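Local coordinates for protein pyridine nucleotide-disulphide oxidoreductase dimerisation region (Escherichia coli BL21, PDB 6KYY) that binds FAD and copper(II) as a flavoprotein disulfide reductase and is probably involved in resistance to reactive chlorine stress, at residues F18-V27 / N89-I99; L287-G298 / S310-R318. All coordinates share one frame; numbering follows the deposited sequence.

Contact 1: F18-V27 / N89-I99; sequences FGKAGKTLAV and NFHNLADMPNI. With FAD (flavin-adenine dinucleotide), chain N.
L93 is wedged between F18, A26 and V27, and both its methyl branches touch the F18 ring. CD2 comes within 3.6 Å of F18 CZ and also touches A26 CB. CD1 also meets V27 CG2 at 3.8 Å, and the two side chains cross at about a right angle. F18 and L93 approach from opposite directions, and the phenyl ring meets the leucine obliquely. The ring tip also reaches the backbone of N89.

V27 uses both its methyls. Its CG1, anti to the backbone N, meets M96 SD at 3.6 Å. I99 reaches in with CD1, which lies 4.0 Å from A26 CB. Strand 36-40 adds V36 and L38 to the same apolar layer.

One polar bond joins the segments. K23 starts with CG between the backbone N and carbonyl carbon (chi1 87°), then runs extended. Its CD passes in plane at the edge of the F18 ring. NZ then gives a 2.8 Å hydrogen bond to N89 OD1, from above the carbonyl plane and 49° out of it. G47 O is a second acceptor for NZ, and L85 O holds N89 ND2.

The start of segment 18-27 serves the cofactor. G19 caps helix 20-31 at its N-terminus, and K20 N donates to FAD O1P at 3.0 Å. This fits the GxGxxG turn of a Rossmann-type FAD domain. H91, on the neighbouring helix, belongs to a copper(II) site with N87.

The axes of 20-27 and 89-94 approach to 10.2 Å. The chemistry is a mainly apolar interface with one lysine–asparagine bond, which ties the dinucleotide-binding helix to helix 71-94.

Contact 2: L287-G298 / S310-R318; sequences LHTTADNIWAMG and SLDDYRIVR. With FAD (flavin-adenine dinucleotide), chain N.
D313 reaches from helix 307-321 to L287, M297 and G298, and each of its side-chain atoms has a neighbour. CB lies 3.6 Å from L287 CD1, with M297 CG also close by. The torsion chi1 of -76° sets CG beside the backbone N and anti to the carbonyl carbon. CG then passes 3.7 Å from L287 CD2, and the two side chains cross at about a right angle. At the tip the two oxygens part. OD1 takes the hydrogen bond from G298 N at 3.0 Å, nearly straight at 160°. The donor arrives on the anti side of the carboxylate, a little out of its plane. OD2 lies beside the L287 methyls and forms a salt bridge with R332.

Further along the helix the contact is apolar. V317 CG1 meets W295 CD1 at 3.7 Å and also touches L287 CD1. V317 CG2 packs on M297 SD at 3.8 Å. L287 CD1 reaches I316 CB as well. W295 stacks on F131 of strand 130-132, which also pairs with strand 294-296.

Toward the cofactor, S310 OG sits near G298 CA and donates to FAD O1P at 2.7 Å. G298 CA comes within 3.2 Å of FAD O2P. The positive phi of G298 suits a glycine. The backbone amides of D299 and T307 also bond to FAD. The sequence around G298 matches the GD motif with which flavoproteins of this family hold the FAD pyrophosphate and ribityl chain.

D313 links R332 to the G298 backbone through its two oxygens, which is consistent with holding that turn in place. The helix start offers polar groups to the phosphate. R332 probably offsets part of the aspartate charge, since it is shared with D312.

How the contacts relate
Contact 1 comes first along the chain and closes before contact 2 opens. Their centres are 16 Å apart, on the same side of the chain's centre. They meet directly: A21 CB packs on M297 CB at 3.6 Å, and Y314 lies against T24 and L25. Helix 20-31 thus lies between helix 71-94 and helix 307-321. Strands 10-16, 36-40, 130-132 and 294-296 belong to one mixed sheet. Both contacts touch FAD, and K20 N and S310 OG share the phosphate oxygen O1P. Segments far apart in sequence therefore join around one pyrophosphate, as expected of the Rossmann-type FAD domain of this reductase family.

Contact 1: F18-V27 / N89-I99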
loop_
_atom_site.group_PDB
_atom_site.type_symbol
_atom_site.label_atom_id
_atom_site.label_comp_id
_atom_site.label_asym_id
_atom_site.label_seq_id
_atom_site.Cartn_x
_atom_site.Cartn_y
_atom_site.Cartn_z
ATOM N N PHE B 18 -1.721 -2.684 29.318
ATOM C CA PHE B 18 -1.025 -1.823 28.371
ATOM C C PHE B 18 -1.579 -1.937 26.955
ATOM O O PHE B 18 -0.821 -1.802 25.986
ATOM C CB PHE B 18 0.473 -2.134 28.381
ATOM C CG PHE B 18 1.348 -0.912 28.359
ATOM C CD1 PHE B 18 1.397 -0.096 27.241
ATOM C CD2 PHE B 18 2.127 -0.581 29.457
ATOM C CE1 PHE B 18 2.203 1.026 27.216
ATOM C CE2 PHE B 18 2.934 0.543 29.440
ATOM C CZ PHE B 18 2.972 1.346 28.317
ATOM N N GLY B 19 -2.880 -2.171 26.809
ATOM C CA GLY B 19 -3.479 -2.340 25.503
ATOM C C GLY B 19 -3.438 -1.072 24.668
ATOM O O GLY B 19 -2.967 -0.014 25.087
ATOM N N LYS B 20 -3.955 -1.195 23.444
ATOM C CA LYS B 20 -3.943 -0.069 22.514
ATOM C C LYS B 20 -4.758 1.101 23.053
ATOM O O LYS B 20 -4.296 2.248 23.051
ATOM C CB LYS B 20 -4.475 -0.510 21.150
ATOM C CG LYS B 20 -4.399 0.566 20.078
ATOM C CD LYS B 20 -3.006 1.170 20.005
ATOM C CE LYS B 20 -2.859 2.085 18.804
ATOM N NZ LYS B 20 -1.582 1.839 18.077
ATOM N N ALA B 21 -5.975 0.828 23.523
ATOM C CA ALA B 21 -6.842 1.897 24.006
ATOM C C ALA B 21 -6.294 2.523 25.283
ATOM O O ALA B 21 -6.239 3.751 25.409
ATOM C CB ALA B 21 -8.254 1.362 24.236
ATOM N N GLY B 22 -5.882 1.689 26.241
ATOM C CA GLY B 22 -5.473 2.208 27.535
ATOM C C GLY B 22 -4.172 2.985 27.483
ATOM O O GLY B 22 -4.058 4.058 28.082
ATOM N N LYS B 23 -3.173 2.458 26.774
ATOM C CA LYS B 23 -1.921 3.191 26.631
ATOM C C LYS B 23 -2.111 4.495 25.870
ATOM O O LYS B 23 -1.312 5.418 26.043
ATOM C CB LYS B 23 -0.867 2.318 25.945
ATOM C CG LYS B 23 -0.878 2.359 24.426
ATOM C CD LYS B 23 -0.014 1.242 23.862
ATOM C CE LYS B 23 0.057 1.291 22.346
ATOM N NZ LYS B 23 1.142 0.413 21.829
ATOM N N THR B 24 -3.153 4.598 25.043
ATOM C CA THR B 24 -3.449 5.863 24.379
ATOM C C THR B 24 -4.227 6.798 25.296
ATOM O O THR B 24 -3.993 8.012 25.293
ATOM C CB THR B 24 -4.232 5.614 23.089
ATOM O OG1 THR B 24 -3.635 4.531 22.367
ATOM C CG2 THR B 24 -4.232 6.861 22.217
ATOM N N LEU B 25 -5.155 6.250 26.082
ATOM C CA LEU B 25 -5.898 7.068 27.035
ATOM C C LEU B 25 -4.982 7.616 28.121
ATOM O O LEU B 25 -5.141 8.763 28.553
ATOM C CB LEU B 25 -7.032 6.250 27.650
ATOM C CG LEU B 25 -8.034 7.022 28.507
ATOM C CD1 LEU B 25 -8.665 8.143 27.702
ATOM C CD2 LEU B 25 -9.097 6.086 29.060
ATOM N N ALA B 26 -4.016 6.809 28.571
ATOM C CA ALA B 26 -3.105 7.253 29.620
ATOM C C ALA B 26 -2.307 8.475 29.184
ATOM O O ALA B 26 -2.105 9.405 29.974
ATOM C CB ALA B 26 -2.164 6.114 30.014
ATOM N N VAL B 27 -1.847 8.496 27.931
ATOM C CA VAL B 27 -1.078 9.638 27.448
ATOM C C VAL B 27 -1.975 10.856 27.271
ATOM O O VAL B 27 -1.554 11.993 27.520
ATOM C CB VAL B 27 -0.343 9.281 26.142
ATOM C CG1 VAL B 27 0.710 10.329 25.826
ATOM C CG2 VAL B 27 0.316 7.928 26.266
ATOM N N ASN B 89 7.472 2.000 23.859
ATOM C CA ASN B 89 6.114 2.107 24.380
ATOM C C ASN B 89 6.098 2.252 25.895
ATOM O O ASN B 89 5.200 2.902 26.443
ATOM C CB ASN B 89 5.288 0.894 23.962
ATOM C CG ASN B 89 4.405 1.176 22.769
ATOM O OD1 ASN B 89 3.371 1.833 22.887
ATOM N ND2 ASN B 89 4.814 0.689 21.605
ATOM N N PHE B 90 7.068 1.653 26.587
ATOM C CA PHE B 90 7.140 1.823 28.035
ATOM C C PHE B 90 7.577 3.235 28.395
ATOM O O PHE B 90 6.986 3.874 29.273
ATOM C CB PHE B 90 8.097 0.800 28.648
ATOM C CG PHE B 90 8.462 1.100 30.075
ATOM C CD1 PHE B 90 7.548 0.894 31.094
ATOM C CD2 PHE B 90 9.714 1.604 30.397
ATOM C CE1 PHE B 90 7.874 1.174 32.407
ATOM C CE2 PHE B 90 10.045 1.889 31.709
ATOM C CZ PHE B 90 9.124 1.673 32.716
ATOM N N HIS B 91 8.613 3.741 27.721
ATOM C CA HIS B 91 9.162 5.044 28.080
ATOM C C HIS B 91 8.229 6.182 27.691
ATOM O O HIS B 91 8.188 7.206 28.382
ATOM C CB HIS B 91 10.534 5.232 27.433
ATOM C CG HIS B 91 11.671 4.766 28.287
ATOM N ND1 HIS B 91 12.230 5.550 29.275
ATOM C CD2 HIS B 91 12.353 3.597 28.306
ATOM C CE1 HIS B 91 13.208 4.883 29.863
ATOM N NE2 HIS B 91 13.303 3.695 29.293
ATOM N N ASN B 92 7.467 6.028 26.605
ATOM C CA ASN B 92 6.537 7.080 26.206
ATOM C C ASN B 92 5.446 7.304 27.245
ATOM O O ASN B 92 4.788 8.350 27.223
ATOM C CB ASN B 92 5.917 6.751 24.848
ATOM C CG ASN B 92 6.500 7.587 23.725
ATOM O OD1 ASN B 92 7.467 8.325 23.923
ATOM N ND2 ASN B 92 5.915 7.478 22.539
ATOM N N LEU B 93 5.240 6.348 28.150
ATOM C CA LEU B 93 4.335 6.502 29.281
ATOM C C LEU B 93 5.075 6.837 30.570
ATOM O O LEU B 93 4.666 7.740 31.305
ATOM C CB LEU B 93 3.513 5.221 29.477
ATOM C CG LEU B 93 2.124 5.174 28.841
ATOM C CD1 LEU B 93 2.224 4.812 27.370
ATOM C CD2 LEU B 93 1.234 4.187 29.583
ATOM N N ALA B 94 6.172 6.129 30.849
ATOM C CA ALA B 94 6.877 6.291 32.115
ATOM C C ALA B 94 7.589 7.633 32.231
ATOM O O ALA B 94 7.972 8.018 33.340
ATOM C CB ALA B 94 7.884 5.155 32.302
ATOM N N ASP B 95 7.776 8.351 31.123
ATOM C CA ASP B 95 8.458 9.638 31.179
ATOM C C ASP B 95 7.524 10.786 31.532
ATOM O O ASP B 95 8.003 11.854 31.927
ATOM C CB ASP B 95 9.149 9.931 29.846
ATOM C CG ASP B 95 10.263 8.951 29.540
ATOM O OD1 ASP B 95 10.722 8.261 30.475
ATOM O OD2 ASP B 95 10.675 8.866 28.364
ATOM N N MET B 96 6.219 10.598 31.402
ATOM C CA MET B 96 5.277 11.648 31.771
ATOM C C MET B 96 5.105 11.675 33.286
ATOM O O MET B 96 4.913 10.622 33.900
ATOM C CB MET B 96 3.931 11.429 31.087
ATOM C CG MET B 96 4.028 11.288 29.576
ATOM S SD MET B 96 2.472 11.624 28.730
ATOM C CE MET B 96 2.272 13.372 29.067
ATOM N N PRO B 97 5.173 12.849 33.918
ATOM C CA PRO B 97 5.113 12.890 35.389
ATOM C C PRO B 97 3.794 12.401 35.964
ATOM O O PRO B 97 3.782 11.849 37.071
ATOM C CB PRO B 97 5.350 14.374 35.710
ATOM C CG PRO B 97 5.973 14.951 34.474
ATOM C CD PRO B 97 5.393 14.180 33.332
ATOM N N ASN B 98 2.686 12.577 35.248
ATOM C CA ASN B 98 1.368 12.218 35.754
ATOM C C ASN B 98 0.990 10.766 35.477
ATOM O O ASN B 98 -0.163 10.389 35.709
ATOM C CB ASN B 98 0.302 13.144 35.160
ATOM C CG ASN B 98 0.796 14.566 34.979
ATOM O OD1 ASN B 98 1.480 14.878 34.005
ATOM N ND2 ASN B 98 0.443 15.439 35.916
ATOM N N ILE B 99 1.919 9.946 34.991
ATOM C CA ILE B 99 1.657 8.542 34.694
ATOM C C ILE B 99 2.529 7.681 35.596
ATOM O O ILE B 99 3.736 7.922 35.716
ATOM C CB ILE B 99 1.916 8.207 33.213
ATOM C CG1 ILE B 99 0.798 8.763 32.337
ATOM C CG2 ILE B 99 2.013 6.703 33.012
ATOM C CD1 ILE B 99 0.949 8.423 30.869
HETATM P PA FAD N . -4.125 -5.867 24.625
HETATM O O1A FAD N . -4.484 -7.300 24.497
HETATM O O2A FAD N . -3.276 -5.288 23.488
HETATM O O5B FAD N . -3.413 -5.598 25.997
HETATM C C5B FAD N . -3.540 -6.520 27.099
HETATM C C4B FAD N . -2.523 -6.156 28.152
HETATM O O4B FAD N . -3.134 -6.202 29.462
HETATM C C3B FAD N . -1.293 -7.063 28.211
HETATM O O3B FAD N . -0.106 -6.290 28.329
HETATM C C2B FAD N . -1.549 -7.921 29.454
HETATM O O2B FAD N . -0.334 -8.320 30.080
HETATM C C1B FAD N . -2.309 -6.937 30.337
HETATM N N9A FAD N . -3.150 -7.564 31.354
HETATM C C8A FAD N . -4.031 -8.598 31.180
HETATM N N7A FAD N . -4.655 -8.961 32.277
HETATM C C5A FAD N . -4.145 -8.105 33.241
HETATM C C6A FAD N . -4.396 -7.970 34.621
HETATM N N6A FAD N . -5.263 -8.730 35.296
HETATM N N1A FAD N . -3.718 -7.012 35.292
HETATM C C2A FAD N . -2.851 -6.249 34.622
HETATM N N3A FAD N . -2.531 -6.285 33.327
HETATM C C4A FAD N . -3.217 -7.238 32.687
HETATM N N1 FAD N . -5.222 -6.920 15.198
HETATM C C2 FAD N . -5.249 -6.176 14.053
HETATM O O2 FAD N . -5.879 -5.115 13.985
HETATM N N3 FAD N . -4.557 -6.611 12.936
HETATM C C4 FAD N . -3.822 -7.775 12.835
HETATM O O4 FAD N . -3.241 -8.049 11.787
HETATM C C4X FAD N . -3.803 -8.562 14.057
HETATM N N5 FAD N . -3.105 -9.659 14.066
HETATM C C5X FAD N . -3.082 -10.405 15.232
HETATM C C6 FAD N . -2.355 -11.594 15.252
HETATM C C7 FAD N . -2.299 -12.380 16.399
HETATM C C7M FAD N . -1.503 -13.658 16.383
HETATM C C8 FAD N . -2.987 -11.971 17.553
HETATM C C8M FAD N . -2.946 -12.798 18.809
HETATM C C9 FAD N . -3.715 -10.785 17.537
HETATM C C9A FAD N . -3.766 -10.002 16.389
HETATM N N10 FAD N . -4.488 -8.794 16.342
HETATM C C10 FAD N . -4.530 -8.047 15.190
HETATM C "C1'" FAD N . -5.236 -8.318 17.516
HETATM C "C2'" FAD N . -4.440 -7.355 18.391
HETATM O "O2'" FAD N . -3.305 -8.017 18.951
HETATM C "C3'" FAD N . -5.335 -6.851 19.523
HETATM O "O3'" FAD N . -6.680 -6.800 19.062
HETATM C "C4'" FAD N . -4.946 -5.478 20.070
HETATM O "O4'" FAD N . -3.703 -5.577 20.766
HETATM C "C5'" FAD N . -6.010 -4.884 20.970
HETATM O "O5'" FAD N . -5.820 -5.378 22.313
HETATM P P FAD N . -6.420 -4.617 23.555
HETATM O O1P FAD N . -6.325 -3.105 23.328
HETATM O O2P FAD N . -7.782 -5.109 23.855
HETATM O O3P FAD N . -5.439 -4.986 24.745
#

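Contact 2: L287-G298 / S310-R318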
loop_
_atom_site.group_PDB
_atom_site.type_symbol
_atom_site.label_atom_id
_atom_site.label_comp_id
_atom_site.label_asym_id
_atom_site.label_seq_id
_atom_site.Cartn_x
_atom_site.Cartn_y
_atom_site.Cartn_z
ATOM N N LEU B 287 -19.045 2.164 25.802
ATOM C CA LEU B 287 -18.098 1.308 26.517
ATOM C C LEU B 287 -18.248 1.459 28.030
ATOM O O LEU B 287 -17.263 1.523 28.769
ATOM C CB LEU B 287 -16.665 1.589 26.071
ATOM C CG LEU B 287 -16.495 1.466 24.559
ATOM C CD1 LEU B 287 -15.393 2.380 24.077
ATOM C CD2 LEU B 287 -16.219 0.023 24.164
ATOM N N HIS B 288 -19.495 1.520 28.488
ATOM C CA HIS B 288 -19.817 1.627 29.903
ATOM C C HIS B 288 -20.185 0.247 30.432
ATOM O O HIS B 288 -21.138 -0.372 29.947
ATOM C CB HIS B 288 -20.973 2.602 30.128
ATOM C CG HIS B 288 -20.551 4.034 30.227
ATOM N ND1 HIS B 288 -19.822 4.525 31.290
ATOM C CD2 HIS B 288 -20.764 5.085 29.401
ATOM C CE1 HIS B 288 -19.601 5.815 31.111
ATOM N NE2 HIS B 288 -20.162 6.180 29.972
ATOM N N THR B 289 -19.435 -0.230 31.420
ATOM C CA THR B 289 -19.793 -1.477 32.074
ATOM C C THR B 289 -20.962 -1.245 33.033
ATOM O O THR B 289 -21.396 -0.114 33.264
ATOM C CB THR B 289 -18.585 -2.065 32.805
ATOM O OG1 THR B 289 -18.727 -3.488 32.898
ATOM C CG2 THR B 289 -18.463 -1.484 34.198
ATOM N N THR B 290 -21.481 -2.341 33.592
ATOM C CA THR B 290 -22.640 -2.246 34.474
ATOM C C THR B 290 -22.344 -1.481 35.759
ATOM O O THR B 290 -23.282 -1.039 36.429
ATOM C CB THR B 290 -23.165 -3.643 34.811
ATOM O OG1 THR B 290 -22.077 -4.478 35.228
ATOM C CG2 THR B 290 -23.840 -4.264 33.596
ATOM N N ALA B 291 -21.074 -1.317 36.115
ATOM C CA ALA B 291 -20.676 -0.536 37.277
ATOM C C ALA B 291 -20.322 0.883 36.850
ATOM O O ALA B 291 -19.683 1.087 35.814
ATOM C CB ALA B 291 -19.485 -1.181 37.989
ATOM N N ASP B 292 -20.738 1.860 37.652
ATOM C CA ASP B 292 -20.490 3.251 37.305
ATOM C C ASP B 292 -19.020 3.606 37.507
ATOM O O ASP B 292 -18.348 3.087 38.404
ATOM C CB ASP B 292 -21.377 4.186 38.131
ATOM C CG ASP B 292 -21.605 3.686 39.542
ATOM O OD1 ASP B 292 -21.007 2.657 39.918
ATOM O OD2 ASP B 292 -22.389 4.326 40.274
ATOM N N ASN B 293 -18.528 4.497 36.645
ATOM C CA ASN B 293 -17.139 4.953 36.623
ATOM C C ASN B 293 -16.159 3.836 36.279
ATOM O O ASN B 293 -14.960 3.951 36.558
ATOM C CB ASN B 293 -16.742 5.615 37.948
ATOM C CG ASN B 293 -17.508 6.894 38.211
ATOM O OD1 ASN B 293 -17.330 7.893 37.512
ATOM N ND2 ASN B 293 -18.368 6.871 39.222
ATOM N N ILE B 294 -16.637 2.756 35.666
ATOM C CA ILE B 294 -15.785 1.675 35.183
ATOM C C ILE B 294 -16.044 1.502 33.693
ATOM O O ILE B 294 -17.190 1.289 33.276
ATOM C CB ILE B 294 -16.031 0.360 35.937
ATOM C CG1 ILE B 294 -15.542 0.464 37.386
ATOM C CG2 ILE B 294 -15.369 -0.804 35.201
ATOM C CD1 ILE B 294 -14.042 0.384 37.543
ATOM N N TRP B 295 -14.986 1.599 32.896
ATOM C CA TRP B 295 -15.056 1.409 31.456
ATOM C C TRP B 295 -14.354 0.116 31.065
ATOM O O TRP B 295 -13.538 -0.428 31.813
ATOM C CB TRP B 295 -14.412 2.583 30.708
ATOM C CG TRP B 295 -15.217 3.844 30.692
ATOM C CD1 TRP B 295 -15.944 4.338 29.650
ATOM C CD2 TRP B 295 -15.357 4.788 31.760
ATOM N NE1 TRP B 295 -16.537 5.525 30.005
ATOM C CE2 TRP B 295 -16.192 5.823 31.296
ATOM C CE3 TRP B 295 -14.861 4.856 33.067
ATOM C CZ2 TRP B 295 -16.543 6.913 32.091
ATOM C CZ3 TRP B 295 -15.209 5.940 33.852
ATOM C CH2 TRP B 295 -16.042 6.952 33.363
ATOM N N ALA B 296 -14.676 -0.367 29.868
ATOM C CA ALA B 296 -13.991 -1.504 29.271
ATOM C C ALA B 296 -13.671 -1.168 27.823
ATOM O O ALA B 296 -14.527 -0.651 27.098
ATOM C CB ALA B 296 -14.833 -2.777 29.353
ATOM N N MET B 297 -12.441 -1.458 27.408
ATOM C CA MET B 297 -11.986 -1.157 26.061
ATOM C C MET B 297 -11.222 -2.348 25.506
ATOM O O MET B 297 -10.534 -3.061 26.239
ATOM C CB MET B 297 -11.089 0.088 26.033
ATOM C CG MET B 297 -11.807 1.396 26.318
ATOM S SD MET B 297 -10.663 2.699 26.809
ATOM C CE MET B 297 -9.732 1.861 28.088
ATOM N N GLY B 298 -11.351 -2.555 24.202
ATOM C CA GLY B 298 -10.579 -3.574 23.521
ATOM C C GLY B 298 -11.256 -4.931 23.502
ATOM O O GLY B 298 -12.467 -5.076 23.693
ATOM N N SER B 310 -9.987 -1.326 19.086
ATOM C CA SER B 310 -9.568 -0.855 20.400
ATOM C C SER B 310 -9.160 0.613 20.347
ATOM O O SER B 310 -9.412 1.370 21.293
ATOM C CB SER B 310 -8.417 -1.716 20.922
ATOM O OG SER B 310 -8.226 -1.531 22.315
ATOM N N LEU B 311 -8.536 1.036 19.245
ATOM C CA LEU B 311 -8.186 2.445 19.089
ATOM C C LEU B 311 -9.434 3.314 19.003
ATOM O O LEU B 311 -9.486 4.395 19.603
ATOM C CB LEU B 311 -7.313 2.642 17.851
ATOM C CG LEU B 311 -6.723 4.046 17.693
ATOM C CD1 LEU B 311 -5.771 4.358 18.837
ATOM C CD2 LEU B 311 -6.025 4.207 16.349
ATOM N N ASP B 312 -10.447 2.861 18.261
ATOM C CA ASP B 312 -11.708 3.592 18.219
ATOM C C ASP B 312 -12.385 3.606 19.581
ATOM O O ASP B 312 -13.112 4.552 19.901
ATOM C CB ASP B 312 -12.640 2.984 17.172
ATOM C CG ASP B 312 -13.830 3.870 16.873
ATOM O OD1 ASP B 312 -13.616 5.030 16.464
ATOM O OD2 ASP B 312 -14.978 3.408 17.050
ATOM N N ASP B 313 -12.159 2.569 20.392
ATOM C CA ASP B 313 -12.685 2.565 21.752
ATOM C C ASP B 313 -12.102 3.711 22.567
ATOM O O ASP B 313 -12.820 4.373 23.327
ATOM C CB ASP B 313 -12.393 1.225 22.425
ATOM C CG ASP B 313 -13.300 0.117 21.935
ATOM O OD1 ASP B 313 -12.918 -1.065 22.065
ATOM O OD2 ASP B 313 -14.395 0.425 21.418
ATOM N N TYR B 314 -10.797 3.961 22.422
ATOM C CA TYR B 314 -10.192 5.126 23.058
ATOM C C TYR B 314 -10.865 6.410 22.593
ATOM O O TYR B 314 -11.063 7.338 23.386
ATOM C CB TYR B 314 -8.692 5.169 22.760
ATOM C CG TYR B 314 -8.118 6.570 22.706
ATOM C CD1 TYR B 314 -7.736 7.230 23.866
ATOM C CD2 TYR B 314 -7.958 7.232 21.493
ATOM C CE1 TYR B 314 -7.214 8.509 23.822
ATOM C CE2 TYR B 314 -7.439 8.511 21.440
ATOM C CZ TYR B 314 -7.067 9.144 22.608
ATOM O OH TYR B 314 -6.548 10.418 22.558
ATOM N N ARG B 315 -11.224 6.479 21.309
ATOM C CA ARG B 315 -11.879 7.673 20.785
ATOM C C ARG B 315 -13.242 7.882 21.431
ATOM O O ARG B 315 -13.636 9.022 21.703
ATOM C CB ARG B 315 -12.013 7.571 19.266
ATOM C CG ARG B 315 -10.684 7.543 18.530
ATOM C CD ARG B 315 -10.799 8.176 17.154
ATOM N NE ARG B 315 -9.728 7.736 16.265
ATOM C CZ ARG B 315 -9.899 6.904 15.244
ATOM N NH1 ARG B 315 -11.104 6.417 14.977
ATOM N NH2 ARG B 315 -8.865 6.557 14.489
ATOM N N ILE B 316 -13.974 6.796 21.686
ATOM C CA ILE B 316 -15.265 6.912 22.360
ATOM C C ILE B 316 -15.085 7.516 23.746
ATOM O O ILE B 316 -15.733 8.508 24.100
ATOM C CB ILE B 316 -15.964 5.542 22.439
ATOM C CG1 ILE B 316 -16.028 4.874 21.063
ATOM C CG2 ILE B 316 -17.358 5.690 23.032
ATOM C CD1 ILE B 316 -16.666 5.722 20.001
ATOM N N VAL B 317 -14.193 6.930 24.548
ATOM C CA VAL B 317 -14.046 7.374 25.930
ATOM C C VAL B 317 -13.352 8.729 26.004
ATOM O O VAL B 317 -13.625 9.520 26.915
ATOM C CB VAL B 317 -13.310 6.306 26.764
ATOM C CG1 VAL B 317 -13.971 4.948 26.587
ATOM C CG2 VAL B 317 -11.837 6.238 26.392
ATOM N N ARG B 318 -12.458 9.032 25.058
ATOM C CA ARG B 318 -11.835 10.352 25.048
ATOM C C ARG B 318 -12.846 11.434 24.695
ATOM O O ARG B 318 -12.710 12.579 25.142
ATOM C CB ARG B 318 -10.661 10.383 24.069
ATOM C CG ARG B 318 -9.787 11.624 24.179
ATOM C CD ARG B 318 -10.023 12.576 23.013
ATOM N NE ARG B 318 -9.581 13.937 23.312
ATOM C CZ ARG B 318 -10.344 15.017 23.178
ATOM N NH1 ARG B 318 -9.859 16.216 23.473
ATOM N NH2 ARG B 318 -11.594 14.900 22.749
HETATM P PA FAD N . -4.125 -5.867 24.625
HETATM O O1A FAD N . -4.484 -7.300 24.497
HETATM O O2A FAD N . -3.276 -5.288 23.488
HETATM O O5B FAD N . -3.413 -5.598 25.997
HETATM C C5B FAD N . -3.540 -6.520 27.099
HETATM C C4B FAD N . -2.523 -6.156 28.152
HETATM O O4B FAD N . -3.134 -6.202 29.462
HETATM C C3B FAD N . -1.293 -7.063 28.211
HETATM O O3B FAD N . -0.106 -6.290 28.329
HETATM C C2B FAD N . -1.549 -7.921 29.454
HETATM O O2B FAD N . -0.334 -8.320 30.080
HETATM C C1B FAD N . -2.309 -6.937 30.337
HETATM N N9A FAD N . -3.150 -7.564 31.354
HETATM C C8A FAD N . -4.031 -8.598 31.180
HETATM N N7A FAD N . -4.655 -8.961 32.277
HETATM C C5A FAD N . -4.145 -8.105 33.241
HETATM C C6A FAD N . -4.396 -7.970 34.621
HETATM N N6A FAD N . -5.263 -8.730 35.296
HETATM N N1A FAD N . -3.718 -7.012 35.292
HETATM C C2A FAD N . -2.851 -6.249 34.622
HETATM N N3A FAD N . -2.531 -6.285 33.327
HETATM C C4A FAD N . -3.217 -7.238 32.687
HETATM N N1 FAD N . -5.222 -6.920 15.198
HETATM C C2 FAD N . -5.249 -6.176 14.053
HETATM O O2 FAD N . -5.879 -5.115 13.985
HETATM N N3 FAD N . -4.557 -6.611 12.936
HETATM C C4 FAD N . -3.822 -7.775 12.835
HETATM O O4 FAD N . -3.241 -8.049 11.787
HETATM C C4X FAD N . -3.803 -8.562 14.057
HETATM N N5 FAD N . -3.105 -9.659 14.066
HETATM C C5X FAD N . -3.082 -10.405 15.232
HETATM C C6 FAD N . -2.355 -11.594 15.252
HETATM C C7 FAD N . -2.299 -12.380 16.399
HETATM C C7M FAD N . -1.503 -13.658 16.383
HETATM C C8 FAD N . -2.987 -11.971 17.553
HETATM C C8M FAD N . -2.946 -12.798 18.809
HETATM C C9 FAD N . -3.715 -10.785 17.537
HETATM C C9A FAD N . -3.766 -10.002 16.389
HETATM N N10 FAD N . -4.488 -8.794 16.342
HETATM C C10 FAD N . -4.530 -8.047 15.190
HETATM C "C1'" FAD N . -5.236 -8.318 17.516
HETATM C "C2'" FAD N . -4.440 -7.355 18.391
HETATM O "O2'" FAD N . -3.305 -8.017 18.951
HETATM C "C3'" FAD N . -5.335 -6.851 19.523
HETATM O "O3'" FAD N . -6.680 -6.800 19.062
HETATM C "C4'" FAD N . -4.946 -5.478 20.070
HETATM O "O4'" FAD N . -3.703 -5.577 20.766
HETATM C "C5'" FAD N . -6.010 -4.884 20.970
HETATM O "O5'" FAD N . -5.820 -5.378 22.313
HETATM P P FAD N . -6.420 -4.617 23.555
HETATM O O1P FAD N . -6.325 -3.105 23.328
HETATM O O2P FAD N . -7.782 -5.109 23.855
HETATM O O3P FAD N . -5.439 -4.986 24.745
#